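Local coordinates for protein decapping nuclease RAI1 (Scheffersomyces stipitis, PDB 5BTO) that uses a divalent metal to hydrolyse NAD caps, methylguanosine caps and 5' triphosphates from the 5' ends of RNA, at residues V52-L57 against A189-W195; Q69-F75 against R177-Y183; M255-R261 against K290-R296. One frame throughout, in Å; residues are numbered along the deposited sequence.

Interaction 1: V52-L57 against A189-W195; sequences VSYYYL and ATLPKPW
A short antiparallel two-stranded pairing joins Tyr54 and Tyr55 to Leu191 and Thr190, just past the end of helix 169-188. Tyr54 and Leu191 form a hydrogen-bonded pair: Tyr54 N reaches Leu191 O at 2.8 Å, and Leu191 N returns to Tyr54 O at 2.7 Å. Beyond the non-hydrogen-bonded pair Tyr55-Thr190, a third bond runs almost straight from Tyr56 N to Ala189 O, 2.7 Å long and 177° at the hydrogen, although the donor stands above the carbonyl plane. The Tyr54 ring lies along residues 193-194 of the partner segment, its CD1 near Lys193 C and its CE1 near Pro194 CD. With CG anti to its own carbonyl carbon (chi1 -64°), one face of the ring is met by Pro194, whose CG sits 3.9 Å from the ring centroid and 21° off the normal, a CH-pi contact. Replacing Tyr54 with an alanine would probably strip the Pro194 ring of its aromatic partner and leave a gap beside Lys193 and Pro194. Leu191 emerges on the same face of the pairing, and its CD1 lies 3.9 Å from Tyr56 CG, the two side chains running alongside each other. In the PD-(D/E)XK nuclease fold this pairing adjoins the metal site: Tyr55 and Thr190 both rest on Leu257, and backbone bonds from Ser53 and Tyr55 to Val239 tie segment 52-57 to strand 238-239. The Thr190 hydroxyl turns back to the carbonyl of Glu186, a metal ligand, and a water bridges it to the hydroxyl of Ser53, donating to Thr190 OG1 over 3.1 Å. At the outer end, Leu57 CD2 touches Ala189 CB at 4.0 Å.

Interaction 2: Q69-F75 against R177-Y183; sequences QAGYAKF and RCEFSGY
Phe180, on helix 169-188, projects its ring into the loop 69-75 and meets Tyr72 and Phe75 in two edge-to-face arrangements. Its CG lies anti to the backbone N (chi1 171°), which carries the ring outward from the helix. Tyr72 sets its edge against one face of Phe180, with Tyr72 CD1 3.5 Å from Phe180 CG; Tyr72 CA lies over the same ring, 3.7 Å from its centroid. Phe180 in turn presents an edge to the face of Phe75 in an offset edge-to-face pair, Phe180 CD1 standing 3.4 Å from Phe75 CG. Tyr183, about one turn on, completes an aromatic cluster by placing CD2 3.6 Å from Phe75 CZ, the rings oblique. The loop reaches the helix through a type II beta turn, Gln69 to Tyr72, followed by a 3-10 segment, and both Tyr72 and Phe75 point toward the helix. Arg177 lies across the Tyr72 ring: its CG sits 4.1 Å from the ring centroid, only 5° off the normal, and the extended chain then carries the guanidinium on, so that Tyr72 CD2 lies over one of its faces. There NH1 makes a weak, bent hydrogen bond to Gln69 OE1 (2.7 Å, 118° at the hydrogen), the amide and guanidinium planes nearly perpendicular. The stronger partner of Arg177 is Asp173, which holds NE in a salt bridge.

Interaction 3: M255-R261 against K290-R296; sequences MELKTTR and KVVYGFR
Lys258 and Tyr293 meet in the middle of a parallel strand pair, the two strands of a beta-alpha-beta unit whose crossover is helix 266-286; the unit belongs to the PD-(D/E)XK nuclease core. Six backbone bonds join the pair from Glu256 N to Lys290 O through Arg296 N to Thr260 O. The tight part is the face turned to helix 266-286. There Lys258 CB stands over the Tyr293 ring, 3.5 Å from its centroid, a CH-pi contact, while Thr260 CG2 reaches Phe295 CD2 at 3.5 Å, the two side chains pointing the same way. Phe272 of the helix sets edge-to-face pairs with both rings. On the other face Leu257 CD2 packs on Val292 CB and Met255 SD on Val292 CG2, each at 3.8 Å, while Phe185 of helix 169-188 covers Val292 as well. Glu256 and Leu257 belong to the metal site and Lys258 to the substrate site. The Lys258 chain turns at CG (chi2 -74°), bringing NZ to Glu256 OE2 at 2.6 Å, a salt bridge on the anti side of the carboxylate; Gln282 accepts a second bond from NZ. Packing is looser at the Arg261-Arg296 end, where the side chains diverge and Arg261, partly exposed, pairs with Asp298 and Glu264. Arg261 CB lies over one face of the Arg296 guanidinium, yet no closer than 4.1 Å to NH2. An ordered water lies here: it accepts from Arg296 NE at 2.7 Å and also meets Thr259 OG1 at 3.1 Å.

How the interactions relate
Helix 169-188 connects the three contacts: interaction 2 uses its residues 177-183, strand 190-191 of interaction 1 follows it directly, and its Ser181 and Cys178 reach Thr259 and Arg296 of interaction 3. The centres of interactions 1 and 2 lie about 19 Å apart without touching, and interaction 3 is about 15 Å from either. Along the chain, interaction 2 falls within the span that interaction 1 closes; both precede interaction 3. Tyr55 bridges interactions 1 and 3, its CG 3.4 Å from Met255 CE. Two surface contacts thus lie beside a buried strand pair carrying metal and substrate residues: 69-75 packs on the helix that supplies metal ligand Glu186, and 52-57 pairs with the strand that follows it.

Interaction 1: V52-L57 against A189-W195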
loop_
_atom_site.group_PDB
_atom_site.type_symbol
_atom_site.label_atom_id
_atom_site.label_comp_id
_atom_site.label_asym_id
_atom_site.label_seq_id
_atom_site.Cartn_x
_atom_site.Cartn_y
_atom_site.Cartn_z
ATOM N N VAL A 52 -33.399 -20.455 17.560
ATOM C CA VAL A 52 -32.158 -20.244 18.301
ATOM C C VAL A 52 -31.790 -21.512 19.069
ATOM O O VAL A 52 -32.637 -22.076 19.760
ATOM C CB VAL A 52 -32.343 -19.112 19.348
ATOM C CG1 VAL A 52 -31.156 -19.036 20.289
ATOM C CG2 VAL A 52 -32.589 -17.766 18.667
ATOM N N SER A 53 -30.540 -21.952 18.956
ATOM C CA SER A 53 -30.038 -23.098 19.728
ATOM C C SER A 53 -29.342 -22.665 21.021
ATOM O O SER A 53 -28.839 -21.540 21.121
ATOM C CB SER A 53 -29.052 -23.929 18.889
ATOM O OG SER A 53 -29.665 -24.426 17.711
ATOM N N TYR A 54 -29.302 -23.571 21.999
ATOM C CA TYR A 54 -28.686 -23.307 23.306
ATOM C C TYR A 54 -27.611 -24.335 23.642
ATOM O O TYR A 54 -27.861 -25.539 23.595
ATOM C CB TYR A 54 -29.755 -23.296 24.413
ATOM C CG TYR A 54 -30.752 -22.176 24.256
ATOM C CD1 TYR A 54 -31.791 -22.275 23.344
ATOM C CD2 TYR A 54 -30.632 -21.006 24.993
ATOM C CE1 TYR A 54 -32.700 -21.243 23.181
ATOM C CE2 TYR A 54 -31.534 -19.967 24.841
ATOM C CZ TYR A 54 -32.567 -20.093 23.930
ATOM O OH TYR A 54 -33.472 -19.069 23.770
ATOM N N TYR A 55 -26.423 -23.862 24.004
ATOM C CA TYR A 55 -25.305 -24.758 24.297
ATOM C C TYR A 55 -25.643 -25.749 25.401
ATOM O O TYR A 55 -26.229 -25.384 26.414
ATOM C CB TYR A 55 -24.085 -23.962 24.740
ATOM C CG TYR A 55 -22.822 -24.782 24.800
ATOM C CD1 TYR A 55 -22.283 -25.336 23.646
ATOM C CD2 TYR A 55 -22.154 -24.979 25.999
ATOM C CE1 TYR A 55 -21.122 -26.082 23.690
ATOM C CE2 TYR A 55 -20.987 -25.726 26.054
ATOM C CZ TYR A 55 -20.475 -26.273 24.902
ATOM O OH TYR A 55 -19.313 -27.007 24.956
ATOM N N TYR A 56 -25.258 -27.003 25.211
ATOM C CA TYR A 56 -25.388 -27.979 26.280
ATOM C C TYR A 56 -24.473 -29.170 26.036
ATOM O O TYR A 56 -24.746 -30.002 25.173
ATOM C CB TYR A 56 -26.844 -28.429 26.423
ATOM C CG TYR A 56 -27.062 -29.338 27.611
ATOM C CD1 TYR A 56 -26.884 -28.870 28.906
ATOM C CD2 TYR A 56 -27.437 -30.650 27.430
ATOM C CE1 TYR A 56 -27.075 -29.696 29.996
ATOM C CE2 TYR A 56 -27.632 -31.488 28.506
ATOM C CZ TYR A 56 -27.449 -31.005 29.789
ATOM O OH TYR A 56 -27.644 -31.838 30.868
ATOM N N LEU A 57 -23.386 -29.244 26.799
ATOM C CA LEU A 57 -22.451 -30.360 26.670
ATOM C C LEU A 57 -21.666 -30.596 27.957
ATOM O O LEU A 57 -20.722 -29.868 28.272
ATOM C CB LEU A 57 -21.495 -30.111 25.506
ATOM C CG LEU A 57 -20.617 -31.296 25.110
ATOM C CD1 LEU A 57 -21.484 -32.512 24.818
ATOM C CD2 LEU A 57 -19.761 -30.931 23.910
ATOM N N ALA A 189 -24.009 -30.766 20.679
ATOM C CA ALA A 189 -23.555 -29.829 21.705
ATOM C C ALA A 189 -24.575 -28.740 22.022
ATOM O O ALA A 189 -24.273 -27.808 22.773
ATOM C CB ALA A 189 -22.215 -29.196 21.300
ATOM N N THR A 190 -25.772 -28.848 21.449
ATOM C CA THR A 190 -26.830 -27.870 21.721
ATOM C C THR A 190 -28.203 -28.495 21.950
ATOM O O THR A 190 -28.432 -29.668 21.658
ATOM C CB THR A 190 -27.002 -26.867 20.556
ATOM O OG1 THR A 190 -27.474 -27.568 19.400
ATOM C CG2 THR A 190 -25.689 -26.146 20.233
ATOM N N LEU A 191 -29.113 -27.678 22.470
ATOM C CA LEU A 191 -30.528 -28.022 22.577
ATOM C C LEU A 191 -31.330 -27.000 21.785
ATOM O O LEU A 191 -30.899 -25.859 21.641
ATOM C CB LEU A 191 -30.974 -28.014 24.036
ATOM C CG LEU A 191 -30.392 -29.104 24.931
ATOM C CD1 LEU A 191 -30.712 -28.844 26.392
ATOM C CD2 LEU A 191 -30.918 -30.458 24.501
ATOM N N PRO A 192 -32.500 -27.404 21.265
ATOM C CA PRO A 192 -33.316 -26.526 20.416
ATOM C C PRO A 192 -34.043 -25.441 21.211
ATOM O O PRO A 192 -34.524 -24.463 20.632
ATOM C CB PRO A 192 -34.324 -27.494 19.791
ATOM C CG PRO A 192 -34.460 -28.583 20.795
ATOM C CD PRO A 192 -33.095 -28.745 21.411
ATOM N N LYS A 193 -34.119 -25.625 22.525
ATOM C CA LYS A 193 -34.759 -24.672 23.418
ATOM C C LYS A 193 -34.000 -24.648 24.737
ATOM O O LYS A 193 -33.193 -25.537 25.007
ATOM C CB LYS A 193 -36.214 -25.090 23.680
ATOM C CG LYS A 193 -37.101 -25.130 22.446
ATOM C CD LYS A 193 -37.852 -23.821 22.263
ATOM C CE LYS A 193 -38.591 -23.790 20.930
ATOM N NZ LYS A 193 -37.635 -23.844 19.781
ATOM N N PRO A 194 -34.262 -23.640 25.577
ATOM C CA PRO A 194 -33.675 -23.692 26.917
ATOM C C PRO A 194 -34.085 -24.997 27.599
ATOM O O PRO A 194 -35.173 -25.517 27.330
ATOM C CB PRO A 194 -34.312 -22.494 27.623
ATOM C CG PRO A 194 -34.690 -21.560 26.516
ATOM C CD PRO A 194 -35.100 -22.443 25.382
ATOM N N TRP A 195 -33.213 -25.515 28.460
ATOM C CA TRP A 195 -33.410 -26.808 29.115
ATOM C C TRP A 195 -34.833 -27.050 29.612
ATOM O O TRP A 195 -35.427 -28.107 29.360
ATOM C CB TRP A 195 -32.438 -26.939 30.286
ATOM C CG TRP A 195 -32.639 -28.173 31.097
ATOM C CD1 TRP A 195 -33.492 -28.331 32.154
ATOM C CD2 TRP A 195 -31.972 -29.427 30.929
ATOM N NE1 TRP A 195 -33.398 -29.609 32.649
ATOM C CE2 TRP A 195 -32.471 -30.302 31.914
ATOM C CE3 TRP A 195 -31.000 -29.897 30.041
ATOM C CZ2 TRP A 195 -32.032 -31.619 32.037
ATOM C CZ3 TRP A 195 -30.567 -31.206 30.164
ATOM C CH2 TRP A 195 -31.082 -32.051 31.154
HETATM O O HOH W 1 -35.347 -21.418 19.674
HETATM O O HOH W 2 -27.808 -26.074 16.655
#

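Interaction 2: Q69-F75 against R177-Y183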
loop_
_atom_site.group_PDB
_atom_site.type_symbol
_atom_site.label_atom_id
_atom_site.label_comp_id
_atom_site.label_asym_id
_atom_site.label_seq_id
_atom_site.Cartn_x
_atom_site.Cartn_y
_atom_site.Cartn_z
ATOM N N GLN A 69 -18.735 -38.513 13.213
ATOM C CA GLN A 69 -19.117 -38.896 11.858
ATOM C C GLN A 69 -20.363 -39.779 11.875
ATOM O O GLN A 69 -20.825 -40.230 10.829
ATOM C CB GLN A 69 -17.970 -39.587 11.111
ATOM C CG GLN A 69 -17.608 -40.964 11.640
ATOM C CD GLN A 69 -16.730 -41.739 10.677
ATOM O OE1 GLN A 69 -16.904 -41.655 9.463
ATOM N NE2 GLN A 69 -15.778 -42.493 11.213
ATOM N N ALA A 70 -20.911 -40.012 13.065
ATOM C CA ALA A 70 -22.097 -40.855 13.194
ATOM C C ALA A 70 -23.331 -40.164 12.618
ATOM O O ALA A 70 -23.529 -38.961 12.802
ATOM C CB ALA A 70 -22.329 -41.241 14.649
ATOM N N GLY A 71 -24.160 -40.934 11.923
ATOM C CA GLY A 71 -25.352 -40.393 11.299
ATOM C C GLY A 71 -25.058 -39.702 9.981
ATOM O O GLY A 71 -25.942 -39.094 9.379
ATOM N N TYR A 72 -23.814 -39.798 9.525
ATOM C CA TYR A 72 -23.396 -39.115 8.306
ATOM C C TYR A 72 -24.292 -39.448 7.118
ATOM O O TYR A 72 -24.550 -38.599 6.263
ATOM C CB TYR A 72 -21.942 -39.449 7.972
ATOM C CG TYR A 72 -21.515 -38.978 6.601
ATOM C CD1 TYR A 72 -21.298 -37.630 6.344
ATOM C CD2 TYR A 72 -21.325 -39.880 5.566
ATOM C CE1 TYR A 72 -20.908 -37.195 5.090
ATOM C CE2 TYR A 72 -20.937 -39.454 4.307
ATOM C CZ TYR A 72 -20.730 -38.112 4.075
ATOM O OH TYR A 72 -20.343 -37.683 2.825
ATOM N N ALA A 73 -24.767 -40.687 7.084
ATOM C CA ALA A 73 -25.569 -41.194 5.976
ATOM C C ALA A 73 -26.821 -40.364 5.706
ATOM O O ALA A 73 -27.325 -40.337 4.582
ATOM C CB ALA A 73 -25.947 -42.650 6.230
ATOM N N LYS A 74 -27.323 -39.690 6.737
ATOM C CA LYS A 74 -28.591 -38.979 6.626
ATOM C C LYS A 74 -28.411 -37.466 6.570
ATOM O O LYS A 74 -29.390 -36.724 6.625
ATOM C CB LYS A 74 -29.501 -39.329 7.803
ATOM C CG LYS A 74 -29.615 -40.811 8.111
ATOM C CD LYS A 74 -30.343 -41.009 9.430
ATOM C CE LYS A 74 -29.826 -40.025 10.475
ATOM N NZ LYS A 74 -30.618 -40.047 11.738
ATOM N N PHE A 75 -27.166 -37.009 6.465
ATOM C CA PHE A 75 -26.895 -35.573 6.426
ATOM C C PHE A 75 -27.766 -34.901 5.374
ATOM O O PHE A 75 -27.709 -35.248 4.194
ATOM C CB PHE A 75 -25.416 -35.304 6.141
ATOM C CG PHE A 75 -25.035 -33.844 6.194
ATOM C CD1 PHE A 75 -25.601 -32.993 7.133
ATOM C CD2 PHE A 75 -24.086 -33.330 5.321
ATOM C CE1 PHE A 75 -25.242 -31.661 7.188
ATOM C CE2 PHE A 75 -23.722 -31.996 5.375
ATOM C CZ PHE A 75 -24.302 -31.161 6.309
ATOM N N ARG A 177 -16.663 -35.910 5.132
ATOM C CA ARG A 177 -16.968 -36.263 6.514
ATOM C C ARG A 177 -16.477 -35.212 7.511
ATOM O O ARG A 177 -17.135 -34.948 8.520
ATOM C CB ARG A 177 -16.410 -37.644 6.849
ATOM C CG ARG A 177 -17.141 -38.742 6.107
ATOM C CD ARG A 177 -16.502 -40.089 6.305
ATOM N NE ARG A 177 -17.224 -41.113 5.560
ATOM C CZ ARG A 177 -18.218 -41.839 6.061
ATOM N NH1 ARG A 177 -18.606 -41.661 7.317
ATOM N NH2 ARG A 177 -18.821 -42.746 5.308
ATOM N N CYS A 178 -15.330 -34.602 7.224
ATOM C CA CYS A 178 -14.840 -33.493 8.041
ATOM C C CYS A 178 -15.845 -32.339 8.062
ATOM O O CYS A 178 -16.070 -31.716 9.100
ATOM C CB CYS A 178 -13.479 -33.000 7.543
ATOM S SG CYS A 178 -12.073 -34.082 7.925
ATOM N N GLU A 179 -16.451 -32.054 6.914
ATOM C CA GLU A 179 -17.448 -30.987 6.838
ATOM C C GLU A 179 -18.665 -31.350 7.680
ATOM O O GLU A 179 -19.206 -30.520 8.408
ATOM C CB GLU A 179 -17.880 -30.737 5.389
ATOM C CG GLU A 179 -18.852 -29.568 5.245
ATOM C CD GLU A 179 -19.570 -29.540 3.903
ATOM O OE1 GLU A 179 -20.215 -28.513 3.597
ATOM O OE2 GLU A 179 -19.498 -30.541 3.159
ATOM N N PHE A 180 -19.097 -32.601 7.567
ATOM C CA PHE A 180 -20.240 -33.085 8.327
ATOM C C PHE A 180 -19.998 -32.978 9.827
ATOM O O PHE A 180 -20.884 -32.566 10.578
ATOM C CB PHE A 180 -20.556 -34.535 7.955
ATOM C CG PHE A 180 -21.577 -35.178 8.847
ATOM C CD1 PHE A 180 -22.932 -34.965 8.639
ATOM C CD2 PHE A 180 -21.186 -35.994 9.897
ATOM C CE1 PHE A 180 -23.878 -35.559 9.458
ATOM C CE2 PHE A 180 -22.126 -36.586 10.723
ATOM C CZ PHE A 180 -23.474 -36.365 10.506
ATOM N N SER A 181 -18.795 -33.353 10.254
ATOM C CA SER A 181 -18.446 -33.384 11.671
ATOM C C SER A 181 -18.688 -32.056 12.393
ATOM O O SER A 181 -19.003 -32.047 13.579
ATOM C CB SER A 181 -16.999 -33.861 11.866
ATOM O OG SER A 181 -16.056 -32.891 11.436
ATOM N N GLY A 182 -18.543 -30.940 11.684
ATOM C CA GLY A 182 -18.777 -29.633 12.274
ATOM C C GLY A 182 -20.247 -29.439 12.604
ATOM O O GLY A 182 -20.601 -28.989 13.697
ATOM N N TYR A 183 -21.107 -29.785 11.651
ATOM C CA TYR A 183 -22.546 -29.732 11.867
ATOM C C TYR A 183 -22.992 -30.745 12.921
ATOM O O TYR A 183 -23.894 -30.466 13.710
ATOM C CB TYR A 183 -23.305 -29.954 10.555
ATOM C CG TYR A 183 -23.023 -28.902 9.504
ATOM C CD1 TYR A 183 -23.600 -27.643 9.581
ATOM C CD2 TYR A 183 -22.174 -29.166 8.437
ATOM C CE1 TYR A 183 -23.342 -26.677 8.625
ATOM C CE2 TYR A 183 -21.908 -28.203 7.476
ATOM C CZ TYR A 183 -22.497 -26.962 7.575
ATOM O OH TYR A 183 -22.243 -26.000 6.624
#

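Interaction 3: M255-R261 against K290-R296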
loop_
_atom_site.group_PDB
_atom_site.type_symbol
_atom_site.label_atom_id
_atom_site.label_comp_id
_atom_site.label_asym_id
_atom_site.label_seq_id
_atom_site.Cartn_x
_atom_site.Cartn_y
_atom_site.Cartn_z
ATOM N N MET A 255 -22.445 -17.586 21.236
ATOM C CA MET A 255 -21.195 -18.346 21.239
ATOM C C MET A 255 -21.027 -19.037 19.891
ATOM O O MET A 255 -22.007 -19.428 19.255
ATOM C CB MET A 255 -21.190 -19.367 22.400
ATOM C CG MET A 255 -19.827 -20.026 22.661
ATOM S SD MET A 255 -19.713 -20.832 24.286
ATOM C CE MET A 255 -21.094 -21.954 24.128
ATOM N N GLU A 256 -19.781 -19.156 19.443
ATOM C CA GLU A 256 -19.454 -19.877 18.227
ATOM C C GLU A 256 -19.037 -21.307 18.565
ATOM O O GLU A 256 -18.438 -21.544 19.612
ATOM C CB GLU A 256 -18.298 -19.160 17.527
ATOM C CG GLU A 256 -17.903 -19.736 16.190
ATOM C CD GLU A 256 -18.736 -19.175 15.059
ATOM O OE1 GLU A 256 -19.488 -18.210 15.301
ATOM O OE2 GLU A 256 -18.634 -19.695 13.929
ATOM N N LEU A 257 -19.348 -22.250 17.681
ATOM C CA LEU A 257 -18.958 -23.657 17.863
ATOM C C LEU A 257 -18.167 -24.145 16.651
ATOM O O LEU A 257 -18.652 -24.075 15.527
ATOM C CB LEU A 257 -20.200 -24.531 18.022
ATOM C CG LEU A 257 -21.119 -24.149 19.179
ATOM C CD1 LEU A 257 -22.378 -25.000 19.179
ATOM C CD2 LEU A 257 -20.369 -24.281 20.494
ATOM N N LYS A 258 -16.962 -24.664 16.886
ATOM C CA LYS A 258 -16.095 -25.107 15.798
ATOM C C LYS A 258 -15.473 -26.447 16.139
ATOM O O LYS A 258 -15.453 -26.845 17.306
ATOM C CB LYS A 258 -14.967 -24.095 15.574
ATOM C CG LYS A 258 -15.404 -22.677 15.324
ATOM C CD LYS A 258 -15.974 -22.509 13.938
ATOM C CE LYS A 258 -16.009 -21.026 13.558
ATOM N NZ LYS A 258 -16.895 -20.750 12.389
ATOM N N THR A 259 -14.937 -27.121 15.124
ATOM C CA THR A 259 -14.211 -28.372 15.328
ATOM C C THR A 259 -12.895 -28.373 14.568
ATOM O O THR A 259 -12.730 -27.650 13.583
ATOM C CB THR A 259 -15.011 -29.587 14.836
ATOM O OG1 THR A 259 -15.126 -29.534 13.408
ATOM C CG2 THR A 259 -16.390 -29.623 15.468
ATOM N N THR A 260 -11.965 -29.205 15.019
ATOM C CA THR A 260 -10.696 -29.363 14.334
ATOM C C THR A 260 -10.067 -30.669 14.811
ATOM O O THR A 260 -10.529 -31.258 15.788
ATOM C CB THR A 260 -9.762 -28.164 14.613
ATOM O OG1 THR A 260 -8.670 -28.158 13.678
ATOM C CG2 THR A 260 -9.233 -28.216 16.042
ATOM N N ARG A 261 -9.030 -31.132 14.119
ATOM C CA ARG A 261 -8.361 -32.364 14.516
ATOM C C ARG A 261 -7.538 -32.133 15.781
ATOM O O ARG A 261 -7.020 -31.035 15.996
ATOM C CB ARG A 261 -7.467 -32.869 13.377
ATOM C CG ARG A 261 -6.753 -34.181 13.666
ATOM C CD ARG A 261 -6.105 -34.752 12.420
ATOM N NE ARG A 261 -5.380 -35.984 12.722
ATOM C CZ ARG A 261 -4.845 -36.780 11.800
ATOM N NH1 ARG A 261 -4.965 -36.480 10.513
ATOM N NH2 ARG A 261 -4.195 -37.880 12.164
ATOM N N LYS A 290 -17.402 -15.556 22.949
ATOM C CA LYS A 290 -17.014 -16.913 23.350
ATOM C C LYS A 290 -16.997 -17.861 22.156
ATOM O O LYS A 290 -17.855 -17.783 21.278
ATOM C CB LYS A 290 -17.973 -17.467 24.413
ATOM C CG LYS A 290 -17.915 -16.806 25.800
ATOM C CD LYS A 290 -18.798 -17.574 26.790
ATOM C CE LYS A 290 -19.198 -16.759 28.034
ATOM N NZ LYS A 290 -18.107 -15.917 28.602
ATOM N N VAL A 291 -16.020 -18.765 22.143
ATOM C CA VAL A 291 -15.918 -19.784 21.119
ATOM C C VAL A 291 -15.595 -21.121 21.773
ATOM O O VAL A 291 -14.708 -21.194 22.628
ATOM C CB VAL A 291 -14.744 -19.504 20.158
ATOM C CG1 VAL A 291 -14.686 -20.577 19.087
ATOM C CG2 VAL A 291 -14.851 -18.127 19.554
ATOM N N VAL A 292 -16.279 -22.181 21.356
ATOM C CA VAL A 292 -15.886 -23.524 21.799
ATOM C C VAL A 292 -15.341 -24.326 20.627
ATOM O O VAL A 292 -15.996 -24.442 19.592
ATOM C CB VAL A 292 -17.062 -24.299 22.444
ATOM C CG1 VAL A 292 -16.725 -25.785 22.542
ATOM C CG2 VAL A 292 -17.371 -23.733 23.820
ATOM N N TYR A 293 -14.139 -24.878 20.787
ATOM C CA TYR A 293 -13.604 -25.825 19.813
ATOM C C TYR A 293 -13.719 -27.253 20.321
ATOM O O TYR A 293 -13.322 -27.555 21.449
ATOM C CB TYR A 293 -12.133 -25.534 19.491
ATOM C CG TYR A 293 -11.948 -24.736 18.232
ATOM C CD1 TYR A 293 -11.885 -25.362 16.989
ATOM C CD2 TYR A 293 -11.855 -23.353 18.283
ATOM C CE1 TYR A 293 -11.717 -24.618 15.827
ATOM C CE2 TYR A 293 -11.702 -22.603 17.134
ATOM C CZ TYR A 293 -11.636 -23.240 15.913
ATOM O OH TYR A 293 -11.472 -22.490 14.770
ATOM N N GLY A 294 -14.261 -28.125 19.483
ATOM C CA GLY A 294 -14.218 -29.560 19.743
ATOM C C GLY A 294 -13.081 -30.177 18.949
ATOM O O GLY A 294 -12.926 -29.903 17.759
ATOM N N PHE A 295 -12.271 -30.990 19.620
ATOM C CA PHE A 295 -11.099 -31.605 19.008
ATOM C C PHE A 295 -11.356 -33.089 18.788
ATOM O O PHE A 295 -11.709 -33.805 19.723
ATOM C CB PHE A 295 -9.871 -31.408 19.905
ATOM C CG PHE A 295 -9.454 -29.969 20.064
ATOM C CD1 PHE A 295 -10.029 -29.165 21.040
ATOM C CD2 PHE A 295 -8.489 -29.415 19.225
ATOM C CE1 PHE A 295 -9.648 -27.826 21.178
ATOM C CE2 PHE A 295 -8.104 -28.086 19.357
ATOM C CZ PHE A 295 -8.680 -27.293 20.338
ATOM N N ARG A 296 -11.180 -33.556 17.555
ATOM C CA ARG A 296 -11.545 -34.932 17.224
ATOM C C ARG A 296 -10.385 -35.693 16.606
ATOM O O ARG A 296 -9.494 -35.092 16.014
ATOM C CB ARG A 296 -12.763 -34.953 16.294
ATOM C CG ARG A 296 -12.627 -34.047 15.075
ATOM C CD ARG A 296 -12.483 -34.871 13.807
ATOM N NE ARG A 296 -11.937 -34.096 12.699
ATOM C CZ ARG A 296 -10.998 -34.544 11.870
ATOM N NH1 ARG A 296 -10.494 -35.761 12.029
ATOM N NH2 ARG A 296 -10.553 -33.770 10.888
HETATM O O HOH W 3 -13.670 -32.077 12.303
#